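Local structure of DNA polymerase III subunit beta (Pseudomonas aeruginosa, 4TSZ) at residues Leu292-Asn297 with Glu306-Glu311; Ile283-Ser288 with Ile319-Ser324; Gln264-Phe269 with Tyr325-Leu330; Leu257-Arg262 with Thr335-Phe340; Arg177-Ser182 with Ser359-Met364. The protein acts as a sliding clamp that tethers DNA polymerases and other proteins to DNA and makes them processive. All blocks are in the same frame, centred on the assembly; numbering follows the deposited sequence.

Contact 1 of 5, residues Leu292-Asn297 with Glu306-Glu311; sequences LKIQAN and EEVQVE
Lys293 and Glu307 face each other across a beta hairpin and run side by side on its outer face, pointing the same way. The lysine can be followed outward. From CB, its CG lies beside the backbone N and anti to the carbonyl carbon (chi1 -68°), and meets Glu307 CG at 3.9 Å. The chain then stays extended. Lys293 CD passes Glu307 OE2 at 3.8 Å, and CE comes closer to that oxygen, at 3.3 Å. Lys293 NZ ends 4.2 Å from Glu307 OE2, too far for a salt bridge. The opposite charges should still attract. The other oxygen, Glu307 OE1, forms a salt bridge with Arg104 of the second subunit.

The opposite face carries Leu292, Ile294 and Val308, together with Glu306. There Ile294 CD1 touches Val308 CG2 at 3.8 Å, and Leu292 CB touches Val310 CG1 at 4.1 Å. Four backbone hydrogen bonds join the two segments, two each for the pairs Leu292-Val308 and Ile294-Glu306. Ile294 N to Glu306 O, 2.7 Å, is nearly straight at 176°.

Strand 291-297 lies between strands 303-309 and 282-288. Helix 262-273 covers this face, with Ala268 against Val308 and Phe269 against Ile294, and Arg271 forms a salt bridge with Glu306. Glu306 also pairs with a strand of the second subunit, so the sheet continues across the dimer interface.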
# COMPACT_ATOMS: atom_id res chain seq x y z
N LEU E 292 19.47 -31.24 -3.41
CA LEU E 292 18.19 -31.06 -2.75
C LEU E 292 17.09 -30.94 -3.81
O LEU E 292 17.05 -29.97 -4.57
CB LEU E 292 18.17 -29.85 -1.79
CG LEU E 292 16.86 -29.68 -0.98
CD1 LEU E 292 16.75 -30.72 0.13
CD2 LEU E 292 16.75 -28.29 -0.40
N LYS E 293 16.21 -31.96 -3.88
CA LYS E 293 15.08 -31.97 -4.80
C LYS E 293 13.87 -31.42 -4.04
O LYS E 293 13.61 -31.85 -2.91
CB LYS E 293 14.77 -33.39 -5.31
CG LYS E 293 15.83 -34.00 -6.22
CD LYS E 293 15.38 -35.38 -6.69
CE LYS E 293 16.45 -36.16 -7.41
NZ LYS E 293 15.96 -37.49 -7.87
N ILE E 294 13.18 -30.43 -4.63
CA ILE E 294 12.00 -29.79 -4.04
C ILE E 294 10.78 -30.05 -4.91
O ILE E 294 10.82 -29.84 -6.12
CB ILE E 294 12.20 -28.27 -3.78
CG1 ILE E 294 13.55 -27.98 -3.09
CG2 ILE E 294 11.00 -27.67 -2.98
CD1 ILE E 294 14.12 -26.65 -3.42
N GLN E 295 9.69 -30.50 -4.29
CA GLN E 295 8.45 -30.76 -5.00
C GLN E 295 7.26 -30.16 -4.23
O GLN E 295 7.23 -30.19 -3.00
CB GLN E 295 8.26 -32.27 -5.22
CG GLN E 295 7.12 -32.63 -6.16
CD GLN E 295 6.13 -33.56 -5.49
OE1 GLN E 295 5.41 -33.18 -4.56
NE2 GLN E 295 6.07 -34.79 -5.97
N ALA E 296 6.30 -29.61 -4.98
CA ALA E 296 5.07 -29.04 -4.45
C ALA E 296 3.90 -29.37 -5.36
O ALA E 296 4.03 -29.32 -6.59
CB ALA E 296 5.20 -27.53 -4.30
N ASN E 297 2.76 -29.70 -4.75
CA ASN E 297 1.52 -29.97 -5.47
C ASN E 297 0.32 -29.45 -4.72
O ASN E 297 0.39 -29.21 -3.51
CB ASN E 297 1.38 -31.42 -5.95
CG ASN E 297 1.53 -32.46 -4.87
OD1 ASN E 297 0.68 -32.60 -3.99
ND2 ASN E 297 2.60 -33.23 -4.94
N GLU E 306 11.94 -28.70 -8.55
CA GLU E 306 13.23 -28.04 -8.69
C GLU E 306 14.33 -28.82 -8.00
O GLU E 306 14.09 -29.51 -7.01
CB GLU E 306 13.18 -26.58 -8.21
CG GLU E 306 14.14 -25.72 -9.01
CD GLU E 306 14.07 -24.23 -8.81
OE1 GLU E 306 15.15 -23.60 -8.74
OE2 GLU E 306 12.95 -23.68 -8.76
N GLU E 307 15.54 -28.72 -8.54
CA GLU E 307 16.73 -29.37 -8.01
C GLU E 307 17.74 -28.28 -7.68
O GLU E 307 18.01 -27.42 -8.53
CB GLU E 307 17.31 -30.36 -9.02
CG GLU E 307 16.45 -31.58 -9.27
CD GLU E 307 17.09 -32.67 -10.11
OE1 GLU E 307 17.78 -32.33 -11.11
OE2 GLU E 307 16.88 -33.86 -9.80
N VAL E 308 18.23 -28.28 -6.43
CA VAL E 308 19.21 -27.30 -5.95
C VAL E 308 20.48 -28.03 -5.50
O VAL E 308 20.40 -28.97 -4.70
CB VAL E 308 18.64 -26.39 -4.82
CG1 VAL E 308 19.66 -25.33 -4.40
CG2 VAL E 308 17.33 -25.73 -5.25
N GLN E 309 21.64 -27.57 -5.99
CA GLN E 309 22.93 -28.12 -5.58
C GLN E 309 23.24 -27.61 -4.18
O GLN E 309 23.09 -26.42 -3.91
CB GLN E 309 24.04 -27.75 -6.57
CG GLN E 309 24.11 -28.66 -7.78
CD GLN E 309 25.27 -28.30 -8.67
OE1 GLN E 309 25.13 -27.54 -9.63
NE2 GLN E 309 26.44 -28.83 -8.36
N VAL E 310 23.59 -28.52 -3.27
CA VAL E 310 23.92 -28.20 -1.88
C VAL E 310 25.21 -28.92 -1.47
O VAL E 310 25.59 -29.89 -2.12
CB VAL E 310 22.75 -28.54 -0.90
CG1 VAL E 310 21.53 -27.64 -1.11
CG2 VAL E 310 22.36 -30.02 -0.95
N GLU E 311 25.87 -28.47 -0.39
CA GLU E 311 27.05 -29.14 0.16
C GLU E 311 26.49 -30.13 1.17
O GLU E 311 26.04 -29.73 2.26
CB GLU E 311 28.01 -28.16 0.86
CG GLU E 311 28.91 -27.37 -0.08
CD GLU E 311 29.74 -26.29 0.58
OE1 GLU E 311 30.19 -26.49 1.73
OE2 GLU E 311 29.95 -25.23 -0.06

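Contact 2 of 5, residues Ile283-Ser288 with Ile319-Ser324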
# COMPACT_ATOMS: atom_id res chain seq x y z
N ILE E 283 5.54 -28.62 1.06
CA ILE E 283 6.52 -28.97 0.04
C ILE E 283 7.24 -30.23 0.49
O ILE E 283 7.30 -30.51 1.70
CB ILE E 283 7.50 -27.83 -0.35
CG1 ILE E 283 8.36 -27.36 0.85
CG2 ILE E 283 6.76 -26.68 -1.06
CD1 ILE E 283 9.62 -26.66 0.49
N ARG E 284 7.74 -31.00 -0.46
CA ARG E 284 8.50 -32.20 -0.17
C ARG E 284 9.96 -31.97 -0.55
O ARG E 284 10.26 -31.47 -1.64
CB ARG E 284 7.92 -33.41 -0.91
CG ARG E 284 8.61 -34.74 -0.55
CD ARG E 284 8.19 -35.85 -1.48
NE ARG E 284 8.67 -35.63 -2.85
CZ ARG E 284 8.37 -36.41 -3.88
NH1 ARG E 284 7.58 -37.47 -3.72
NH2 ARG E 284 8.84 -36.13 -5.09
N LEU E 285 10.85 -32.30 0.38
CA LEU E 285 12.29 -32.20 0.22
C LEU E 285 12.88 -33.60 0.09
O LEU E 285 12.52 -34.49 0.86
CB LEU E 285 12.88 -31.48 1.45
CG LEU E 285 13.30 -30.00 1.36
CD1 LEU E 285 12.34 -29.17 0.53
CD2 LEU E 285 13.49 -29.40 2.73
N GLN E 286 13.75 -33.81 -0.90
CA GLN E 286 14.46 -35.06 -1.08
C GLN E 286 15.93 -34.73 -1.12
O GLN E 286 16.43 -34.17 -2.10
CB GLN E 286 14.00 -35.84 -2.31
CG GLN E 286 12.64 -36.50 -2.13
CD GLN E 286 12.10 -37.15 -3.38
OE1 GLN E 286 11.30 -38.08 -3.32
NE2 GLN E 286 12.50 -36.65 -4.56
N LEU E 287 16.60 -35.00 0.01
CA LEU E 287 18.02 -34.74 0.19
C LEU E 287 18.84 -35.99 -0.13
O LEU E 287 18.47 -37.09 0.28
CB LEU E 287 18.27 -34.28 1.64
CG LEU E 287 19.71 -33.94 2.04
CD1 LEU E 287 20.21 -32.66 1.36
CD2 LEU E 287 19.84 -33.85 3.55
N SER E 288 19.93 -35.80 -0.87
CA SER E 288 20.90 -36.82 -1.27
C SER E 288 22.24 -36.11 -1.49
O SER E 288 22.28 -34.87 -1.43
CB SER E 288 20.45 -37.56 -2.52
OG SER E 288 20.37 -36.72 -3.66
N ILE E 319 11.63 -35.37 3.49
CA ILE E 319 11.00 -34.61 4.57
C ILE E 319 10.03 -33.54 4.04
O ILE E 319 10.30 -32.93 3.01
CB ILE E 319 12.09 -34.07 5.56
CG1 ILE E 319 11.48 -33.49 6.87
CG2 ILE E 319 13.11 -33.12 4.88
CD1 ILE E 319 12.47 -33.35 8.05
N GLY E 320 8.91 -33.37 4.74
CA GLY E 320 7.89 -32.38 4.40
C GLY E 320 7.98 -31.15 5.26
O GLY E 320 8.26 -31.24 6.45
N PHE E 321 7.76 -29.98 4.66
CA PHE E 321 7.80 -28.70 5.38
C PHE E 321 6.81 -27.71 4.83
O PHE E 321 6.48 -27.73 3.64
CB PHE E 321 9.20 -28.05 5.29
CG PHE E 321 10.23 -28.61 6.23
CD1 PHE E 321 10.19 -28.30 7.59
CD2 PHE E 321 11.26 -29.41 5.76
CE1 PHE E 321 11.15 -28.83 8.46
CE2 PHE E 321 12.22 -29.92 6.64
CZ PHE E 321 12.15 -29.64 7.98
N ASN E 322 6.39 -26.78 5.70
CA ASN E 322 5.56 -25.66 5.29
C ASN E 322 6.59 -24.68 4.67
O ASN E 322 7.55 -24.27 5.35
CB ASN E 322 4.83 -25.04 6.51
CG ASN E 322 4.08 -23.75 6.22
OD1 ASN E 322 4.57 -22.84 5.55
ND2 ASN E 322 2.91 -23.58 6.79
N VAL E 323 6.44 -24.41 3.35
CA VAL E 323 7.35 -23.56 2.57
C VAL E 323 7.43 -22.12 3.08
O VAL E 323 8.51 -21.53 3.04
CB VAL E 323 7.12 -23.68 1.02
CG1 VAL E 323 5.78 -23.12 0.59
CG2 VAL E 323 8.28 -23.07 0.23
N SER E 324 6.30 -21.57 3.58
CA SER E 324 6.25 -20.22 4.15
C SER E 324 7.16 -20.15 5.38
O SER E 324 7.86 -19.16 5.53
CB SER E 324 4.82 -19.82 4.49
OG SER E 324 4.02 -19.78 3.31
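Ile283 carries CG1 between its backbone N and its carbonyl carbon (chi1 62°), and Val323 holds its own CG1 in the same way (chi1 68°). This places Ile283 CG1 3.4 Å from Phe321 O, while CG2, beside the backbone N, meets Val323 CB at 3.7 Å. Ile283 CD1 continues to Val323 CG2 at 3.8 Å. The two side chains cross at about a right angle.

Leu285 CD2 touches Phe321 CD2 at 3.8 Å, again with the side chains crossing at about a right angle. Leu285 CB packs on Ile319 CG2 at 3.8 Å and also lies near Ile319 O.

The strands are antiparallel. Ile283 with Phe321 and Leu285 with Ile319 are hydrogen-bonded pairs, each closed by two backbone bonds. Arg284 and Gly320 form the non-hydrogen-bonded pair between them, and Gly320 CA comes within 3.3 Å of Ile283 O in a CA-H...O contact. Strand 317-322 is an outer strand of the four-stranded sheet of the C-terminal domain. In the DNA clamp fold such sheets lie outside and a pair of helices lies inside. Phe269 of helix 262-273 accordingly packs on Ile283, Leu285 and Val323.

At Asn322 the strand gives way to helix 323-330. Asn322 is the N-cap, and its OD1 accepts a hydrogen bond from Tyr325 N. It also packs on a polar side chain of the bound peptide. Ser324 OG is hydrogen-bonded to Arg281.

Contact 3 of 5, residues Gln264-Phe269 with Tyr325-Leu330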
# COMPACT_ATOMS: atom_id res chain seq x y z
N GLN E 264 19.73 -19.09 -3.74
CA GLN E 264 19.30 -20.22 -4.57
C GLN E 264 18.15 -20.98 -3.90
O GLN E 264 17.18 -21.32 -4.57
CB GLN E 264 20.46 -21.18 -4.83
CG GLN E 264 21.46 -20.70 -5.87
CD GLN E 264 22.35 -21.84 -6.31
OE1 GLN E 264 23.22 -22.30 -5.57
NE2 GLN E 264 22.11 -22.35 -7.50
N LEU E 265 18.25 -21.22 -2.58
CA LEU E 265 17.22 -21.92 -1.82
C LEU E 265 15.96 -21.09 -1.74
O LEU E 265 14.87 -21.62 -1.96
CB LEU E 265 17.71 -22.35 -0.43
CG LEU E 265 18.77 -23.47 -0.42
CD1 LEU E 265 19.47 -23.56 0.93
CD2 LEU E 265 18.16 -24.82 -0.79
N ARG E 266 16.09 -19.77 -1.47
CA ARG E 266 14.96 -18.86 -1.39
C ARG E 266 14.21 -18.78 -2.72
O ARG E 266 12.98 -18.85 -2.70
CB ARG E 266 15.37 -17.46 -0.89
CG ARG E 266 14.15 -16.57 -0.58
CD ARG E 266 14.30 -15.11 -0.97
NE ARG E 266 14.59 -14.86 -2.39
CZ ARG E 266 13.67 -14.72 -3.35
NH1 ARG E 266 12.38 -14.88 -3.07
NH2 ARG E 266 14.03 -14.46 -4.59
N GLU E 267 14.94 -18.69 -3.84
CA GLU E 267 14.37 -18.61 -5.20
C GLU E 267 13.61 -19.88 -5.58
O GLU E 267 12.49 -19.80 -6.10
CB GLU E 267 15.43 -18.27 -6.24
CG GLU E 267 15.87 -16.82 -6.20
CD GLU E 267 17.29 -16.52 -6.65
OE1 GLU E 267 17.73 -15.36 -6.48
OE2 GLU E 267 17.97 -17.45 -7.15
N ALA E 268 14.22 -21.05 -5.29
CA ALA E 268 13.62 -22.36 -5.56
C ALA E 268 12.39 -22.60 -4.69
O ALA E 268 11.39 -23.12 -5.19
CB ALA E 268 14.64 -23.46 -5.33
N PHE E 269 12.45 -22.22 -3.38
CA PHE E 269 11.30 -22.34 -2.47
C PHE E 269 10.16 -21.42 -2.93
O PHE E 269 9.02 -21.86 -2.94
CB PHE E 269 11.69 -22.08 -1.00
CG PHE E 269 12.52 -23.15 -0.32
CD1 PHE E 269 12.38 -24.49 -0.66
CD2 PHE E 269 13.42 -22.82 0.68
CE1 PHE E 269 13.16 -25.48 -0.04
CE2 PHE E 269 14.20 -23.81 1.31
CZ PHE E 269 14.07 -25.13 0.95
N TYR E 325 7.19 -21.22 6.21
CA TYR E 325 8.06 -21.27 7.41
C TYR E 325 9.54 -21.26 7.01
O TYR E 325 10.34 -20.60 7.68
CB TYR E 325 7.76 -22.50 8.29
CG TYR E 325 6.40 -22.53 8.96
CD1 TYR E 325 5.60 -21.39 9.02
CD2 TYR E 325 5.93 -23.69 9.58
CE1 TYR E 325 4.35 -21.41 9.65
CE2 TYR E 325 4.69 -23.72 10.20
CZ TYR E 325 3.91 -22.58 10.25
OH TYR E 325 2.68 -22.63 10.86
N LEU E 326 9.90 -21.95 5.91
CA LEU E 326 11.27 -21.98 5.41
C LEU E 326 11.67 -20.63 4.81
O LEU E 326 12.77 -20.15 5.08
CB LEU E 326 11.50 -23.13 4.41
CG LEU E 326 11.23 -24.57 4.91
CD1 LEU E 326 11.53 -25.56 3.82
CD2 LEU E 326 12.08 -24.92 6.15
N LEU E 327 10.74 -20.00 4.04
CA LEU E 327 10.95 -18.69 3.44
C LEU E 327 11.12 -17.60 4.51
O LEU E 327 11.99 -16.73 4.38
CB LEU E 327 9.84 -18.33 2.43
CG LEU E 327 9.92 -19.09 1.10
CD1 LEU E 327 8.58 -19.11 0.39
CD2 LEU E 327 11.03 -18.52 0.19
N ASP E 328 10.36 -17.71 5.61
CA ASP E 328 10.46 -16.80 6.74
C ASP E 328 11.87 -16.82 7.34
O ASP E 328 12.44 -15.76 7.61
CB ASP E 328 9.45 -17.16 7.84
CG ASP E 328 8.02 -16.82 7.54
OD1 ASP E 328 7.78 -16.04 6.59
OD2 ASP E 328 7.14 -17.35 8.23
N VAL E 329 12.44 -18.03 7.52
CA VAL E 329 13.79 -18.22 8.05
C VAL E 329 14.83 -17.63 7.10
O VAL E 329 15.71 -16.87 7.53
CB VAL E 329 14.08 -19.71 8.38
CG1 VAL E 329 15.56 -19.91 8.72
CG2 VAL E 329 13.20 -20.21 9.52
N LEU E 330 14.75 -17.98 5.80
CA LEU E 330 15.70 -17.51 4.80
C LEU E 330 15.73 -15.99 4.68
O LEU E 330 16.81 -15.42 4.48
CB LEU E 330 15.48 -18.19 3.44
CG LEU E 330 15.76 -19.70 3.39
CD1 LEU E 330 15.32 -20.27 2.09
CD2 LEU E 330 17.23 -20.03 3.65
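Leu326, Leu327 and Leu330 pack on Leu265, Arg266 and Phe269 in an apolar contact between the two helices of the C-terminal domain. In sliding clamps of this family, such helix pairs line the central channel, with the sheets outside. The helix segments run roughly antiparallel, at 150°, and their axes come within 10.0 Å.

Phe269 is gripped in two ways. Its CG lies beside the backbone N (chi1 -71°), which starts the ring toward helix 323-330. Leu326 CD1 sits over one face of the ring, offset toward the rim, and is 3.9 Å from Phe269 CZ. It makes a CH-pi contact at 4.2 Å from the ring centroid. Leu330 CD1 comes instead to the ring edge, in its plane, and is 3.5 Å from Phe269 CD2. The same methyl reaches Arg266 N at 3.7 Å and Leu265 CB at 4.0 Å, so it fits between three residues of helix 262-273.

Leu327 CD2 fills the neighbouring position. It touches Phe269 CB at 3.8 Å and lies 3.5 Å from Arg266 O, which has a hydrogen-bond partner in Ser270 OG. The aliphatic part of Arg266 passes Leu327 at about a right angle, and its guanidinium lies off the contact.

The pairing rests on leucine methyls packed on the Phe269 ring and on the aliphatic parts of Leu265 and Arg266. With no hydrogen bond between the segments, shape and apolar burial hold them together.

Contact 4 of 5, residues Leu257-Arg262 with Thr335-Phe340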
# COMPACT_ATOMS: atom_id res chain seq x y z
N LEU E 257 24.27 -32.41 8.00
CA LEU E 257 24.65 -31.01 7.80
C LEU E 257 24.60 -30.63 6.33
O LEU E 257 25.31 -31.20 5.50
CB LEU E 257 25.99 -30.65 8.46
CG LEU E 257 26.59 -29.23 8.17
CD1 LEU E 257 25.66 -28.08 8.63
CD2 LEU E 257 27.95 -29.07 8.79
N VAL E 258 23.74 -29.67 6.02
CA VAL E 258 23.53 -29.16 4.67
C VAL E 258 23.97 -27.71 4.64
O VAL E 258 23.57 -26.91 5.49
CB VAL E 258 22.05 -29.33 4.22
CG1 VAL E 258 21.85 -28.91 2.76
CG2 VAL E 258 21.56 -30.76 4.41
N VAL E 259 24.84 -27.38 3.68
CA VAL E 259 25.29 -26.02 3.44
C VAL E 259 24.81 -25.68 2.03
O VAL E 259 25.16 -26.38 1.07
CB VAL E 259 26.82 -25.80 3.62
CG1 VAL E 259 27.18 -24.34 3.36
CG2 VAL E 259 27.29 -26.23 5.01
N GLY E 260 23.97 -24.66 1.95
CA GLY E 260 23.42 -24.21 0.68
C GLY E 260 23.50 -22.72 0.52
O GLY E 260 23.78 -21.99 1.48
N ASP E 261 23.25 -22.26 -0.71
CA ASP E 261 23.23 -20.84 -1.03
C ASP E 261 21.85 -20.31 -0.63
O ASP E 261 20.83 -20.84 -1.09
CB ASP E 261 23.49 -20.62 -2.54
CG ASP E 261 23.60 -19.15 -2.91
OD1 ASP E 261 24.69 -18.59 -2.77
OD2 ASP E 261 22.57 -18.56 -3.30
N ARG E 262 21.82 -19.29 0.25
CA ARG E 262 20.58 -18.68 0.75
C ARG E 262 19.67 -18.21 -0.40
O ARG E 262 18.49 -18.54 -0.40
CB ARG E 262 20.89 -17.53 1.71
CG ARG E 262 19.67 -17.06 2.51
CD ARG E 262 19.75 -15.59 2.84
NE ARG E 262 19.56 -14.74 1.66
CZ ARG E 262 18.39 -14.32 1.20
NH1 ARG E 262 17.26 -14.68 1.81
NH2 ARG E 262 18.32 -13.54 0.13
N THR E 335 23.84 -14.04 6.04
CA THR E 335 24.97 -14.59 5.29
C THR E 335 24.51 -15.17 3.94
O THR E 335 23.35 -15.58 3.78
CB THR E 335 25.75 -15.62 6.12
OG1 THR E 335 24.86 -16.66 6.53
CG2 THR E 335 26.44 -15.01 7.33
N GLU E 336 25.43 -15.19 3.00
CA GLU E 336 25.30 -15.72 1.64
C GLU E 336 24.98 -17.23 1.67
O GLU E 336 24.20 -17.71 0.85
CB GLU E 336 26.63 -15.50 0.94
CG GLU E 336 26.56 -15.59 -0.55
CD GLU E 336 27.85 -15.06 -1.11
OE1 GLU E 336 27.94 -13.83 -1.32
OE2 GLU E 336 28.79 -15.87 -1.30
N GLN E 337 25.61 -17.95 2.61
CA GLN E 337 25.40 -19.37 2.81
C GLN E 337 24.52 -19.58 4.04
O GLN E 337 24.49 -18.75 4.96
CB GLN E 337 26.72 -20.14 2.95
CG GLN E 337 27.47 -20.26 1.63
CD GLN E 337 28.63 -21.22 1.74
OE1 GLN E 337 29.49 -21.10 2.62
NE2 GLN E 337 28.69 -22.18 0.83
N VAL E 338 23.80 -20.70 4.04
CA VAL E 338 22.90 -21.07 5.12
C VAL E 338 23.14 -22.53 5.50
O VAL E 338 23.38 -23.38 4.63
CB VAL E 338 21.42 -20.71 4.79
CG1 VAL E 338 20.91 -21.40 3.52
CG2 VAL E 338 20.49 -20.99 5.96
N ARG E 339 23.13 -22.81 6.81
CA ARG E 339 23.32 -24.15 7.34
C ARG E 339 21.98 -24.72 7.80
O ARG E 339 21.26 -24.07 8.56
CB ARG E 339 24.30 -24.15 8.52
CG ARG E 339 25.76 -23.99 8.14
CD ARG E 339 26.65 -24.08 9.37
NE ARG E 339 26.55 -22.89 10.23
CZ ARG E 339 26.57 -22.92 11.56
NH1 ARG E 339 26.67 -24.08 12.21
NH2 ARG E 339 26.49 -21.79 12.26
N PHE E 340 21.66 -25.92 7.32
CA PHE E 340 20.47 -26.69 7.71
C PHE E 340 21.01 -27.93 8.40
O PHE E 340 21.91 -28.60 7.87
CB PHE E 340 19.62 -27.08 6.50
CG PHE E 340 18.67 -26.01 6.01
CD1 PHE E 340 19.13 -24.93 5.27
CD2 PHE E 340 17.31 -26.09 6.29
CE1 PHE E 340 18.24 -23.94 4.82
CE2 PHE E 340 16.43 -25.11 5.82
CZ PHE E 340 16.90 -24.04 5.10
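Val258 with Phe340 and Gly260 with Val338 are hydrogen-bonded pairs of two antiparallel strands, whose axes run at 153°, and two N-H...O bonds close each pair. A fifth backbone bond, Arg262 N to Glu336 O at 2.9 Å, carries the pairing into the first residue of helix 262-273.

On one face Val259 lies beside Arg339, with Val259 CG2 4.1 Å from Arg339 CG. Val259 CG1 meets Gln337 NE2 at 3.7 Å. Leu257 CD1 also flanks the arginine chain. The guanidinium of Arg339 turns away to a salt bridge with Asp357.

On the other face, chi1 of 59° puts Val338 CG1 between its own backbone N and carbonyl carbon. This methyl lies 3.6 Å from Gly260 O and reaches Arg262 CA at 3.9 Å. Val258 CB and Phe340 CB meet at 4.0 Å. Asp261 is the N-cap of the helix, and its OD2 accepts a hydrogen bond from Gln264 N.

Strand 256-261 is the outermost of its sheet within the chain, although Val259 also bonds to the backbone of Glu311. Strand 349-353 flanks strand 337-342 on its other side. Leu265 of helix 262-273 covers Val338 and Phe340, and Arg262 NH1 gives a hydrogen bond to Leu330 O at the end of helix 323-330.

Contact 5 of 5, residues Arg177-Ser182 with Ser359-Met364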
# COMPACT_ATOMS: atom_id res chain seq x y z
N ARG E 177 7.20 -23.52 14.78
CA ARG E 177 8.54 -23.04 14.51
C ARG E 177 8.99 -22.10 15.61
O ARG E 177 8.16 -21.54 16.33
CB ARG E 177 8.62 -22.35 13.13
CG ARG E 177 8.09 -20.90 13.12
CD ARG E 177 6.83 -20.91 12.35
NE ARG E 177 6.17 -19.61 12.23
CZ ARG E 177 6.41 -18.72 11.27
NH1 ARG E 177 7.44 -18.89 10.45
NH2 ARG E 177 5.66 -17.63 11.17
N LEU E 178 10.31 -21.92 15.72
CA LEU E 178 10.91 -21.07 16.73
C LEU E 178 12.06 -20.28 16.12
O LEU E 178 12.76 -20.79 15.26
CB LEU E 178 11.39 -21.94 17.92
CG LEU E 178 12.11 -21.26 19.10
CD1 LEU E 178 11.82 -21.98 20.38
CD2 LEU E 178 13.62 -21.16 18.88
N ALA E 179 12.24 -19.04 16.59
CA ALA E 179 13.36 -18.18 16.23
C ALA E 179 14.02 -17.67 17.52
O ALA E 179 13.32 -17.30 18.47
CB ALA E 179 12.90 -17.02 15.38
N MET E 180 15.34 -17.68 17.57
CA MET E 180 16.10 -17.18 18.71
C MET E 180 17.38 -16.47 18.27
O MET E 180 18.00 -16.86 17.29
CB MET E 180 16.35 -18.26 19.78
CG MET E 180 17.37 -19.29 19.38
SD MET E 180 17.58 -20.65 20.55
CE MET E 180 18.15 -19.81 21.92
N CYS E 181 17.72 -15.39 18.97
CA CYS E 181 18.93 -14.63 18.69
C CYS E 181 19.58 -14.23 20.01
O CYS E 181 18.87 -13.77 20.91
CB CYS E 181 18.63 -13.41 17.81
SG CYS E 181 20.12 -12.60 17.17
N SER E 182 20.90 -14.44 20.15
CA SER E 182 21.65 -14.13 21.36
C SER E 182 22.79 -13.16 21.05
O SER E 182 23.45 -13.31 20.02
CB SER E 182 22.22 -15.40 21.99
OG SER E 182 21.23 -16.38 22.21
N SER E 359 22.23 -16.75 15.91
CA SER E 359 20.84 -16.92 15.50
C SER E 359 20.59 -18.41 15.29
O SER E 359 21.45 -19.11 14.76
CB SER E 359 20.55 -16.15 14.21
OG SER E 359 20.64 -14.75 14.43
N ALA E 360 19.43 -18.90 15.75
CA ALA E 360 19.02 -20.29 15.60
C ALA E 360 17.53 -20.36 15.29
O ALA E 360 16.72 -19.67 15.91
CB ALA E 360 19.36 -21.09 16.85
N TYR E 361 17.17 -21.16 14.28
CA TYR E 361 15.80 -21.30 13.81
C TYR E 361 15.41 -22.75 13.78
O TYR E 361 16.14 -23.58 13.24
CB TYR E 361 15.62 -20.65 12.43
CG TYR E 361 16.08 -19.20 12.43
CD1 TYR E 361 15.23 -18.19 12.88
CD2 TYR E 361 17.38 -18.86 12.09
CE1 TYR E 361 15.67 -16.87 12.96
CE2 TYR E 361 17.83 -17.54 12.16
CZ TYR E 361 16.97 -16.55 12.60
OH TYR E 361 17.39 -15.24 12.66
N VAL E 362 14.27 -23.06 14.38
CA VAL E 362 13.77 -24.44 14.48
C VAL E 362 12.45 -24.54 13.73
O VAL E 362 11.57 -23.71 13.95
CB VAL E 362 13.64 -24.85 15.97
CG1 VAL E 362 13.21 -26.31 16.10
CG2 VAL E 362 14.96 -24.61 16.73
N VAL E 363 12.32 -25.51 12.81
CA VAL E 363 11.09 -25.70 12.05
C VAL E 363 10.65 -27.15 12.18
O VAL E 363 11.36 -28.04 11.69
CB VAL E 363 11.18 -25.25 10.55
CG1 VAL E 363 9.82 -25.37 9.87
CG2 VAL E 363 11.71 -23.83 10.41
N MET E 364 9.48 -27.41 12.78
CA MET E 364 8.92 -28.76 12.85
C MET E 364 8.45 -29.16 11.45
O MET E 364 7.86 -28.33 10.74
CB MET E 364 7.73 -28.87 13.83
CG MET E 364 8.13 -29.06 15.28
SD MET E 364 9.27 -30.46 15.61
CE MET E 364 8.14 -31.83 15.54
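Ala179 lays its CB against the ring of Tyr361, 3.6 Å from CD1 and 3.7 Å from CE1. The ring is secured at its far end, where Tyr361 OH bonds to Arg142 O. On the other face, chi1 of 73° sets Met180 CG between its backbone N and carbonyl carbon. There it meets Ala360 CB at 3.7 Å, and Met180 SD lies 4.1 Å from the same methyl. Leu178 CB and Val362 CB face each other at 4.2 Å.

The strands are almost exactly antiparallel, at 177°. Leu178-Val362 and Met180-Ala360 are the hydrogen-bonded pairs. Between and beside them, CA-H...O contacts add to the seam, such as Tyr361 CA to Leu178 O at 3.4 Å. The guanidinium of Arg177 turns to Asp174 and to Asp328 of helix 323-330 in salt bridges. Val329 of that helix packs on Tyr361 and Val363.

The pairing joins the central and C-terminal domains into one continuous eight-stranded sheet, as expected for the clamp fold. Leu178 and Val362 each pack on an apolar side chain of the bound peptide, and Met364 lies against the peptide backbone. This is the interdomain peptide-binding site characteristic of bacterial sliding clamps.

In the fold
Contacts 1 to 4 all lie within the C-terminal domain, whereas contact 5 joins it to the central domain. Contacts 1 and 2 share one sheet, and backbone bonds between Gln295 and Arg284 tie them together. Contacts 4 and 5 belong to another sheet, at separate strand seams. The helices of contact 3 pack against both sheets. They touch strands of contacts 1, 2 and 4 and also meet contact 5. Contact 3 differs in lacking hydrogen bonds across its segments. Contacts 2, 3 and 5 are largely buried and apolar. Contact 4 is partly exposed and carries more polar groups. Contact 1 is mostly buried, but its Lys293-Glu307 side is charged and lies near the second subunit.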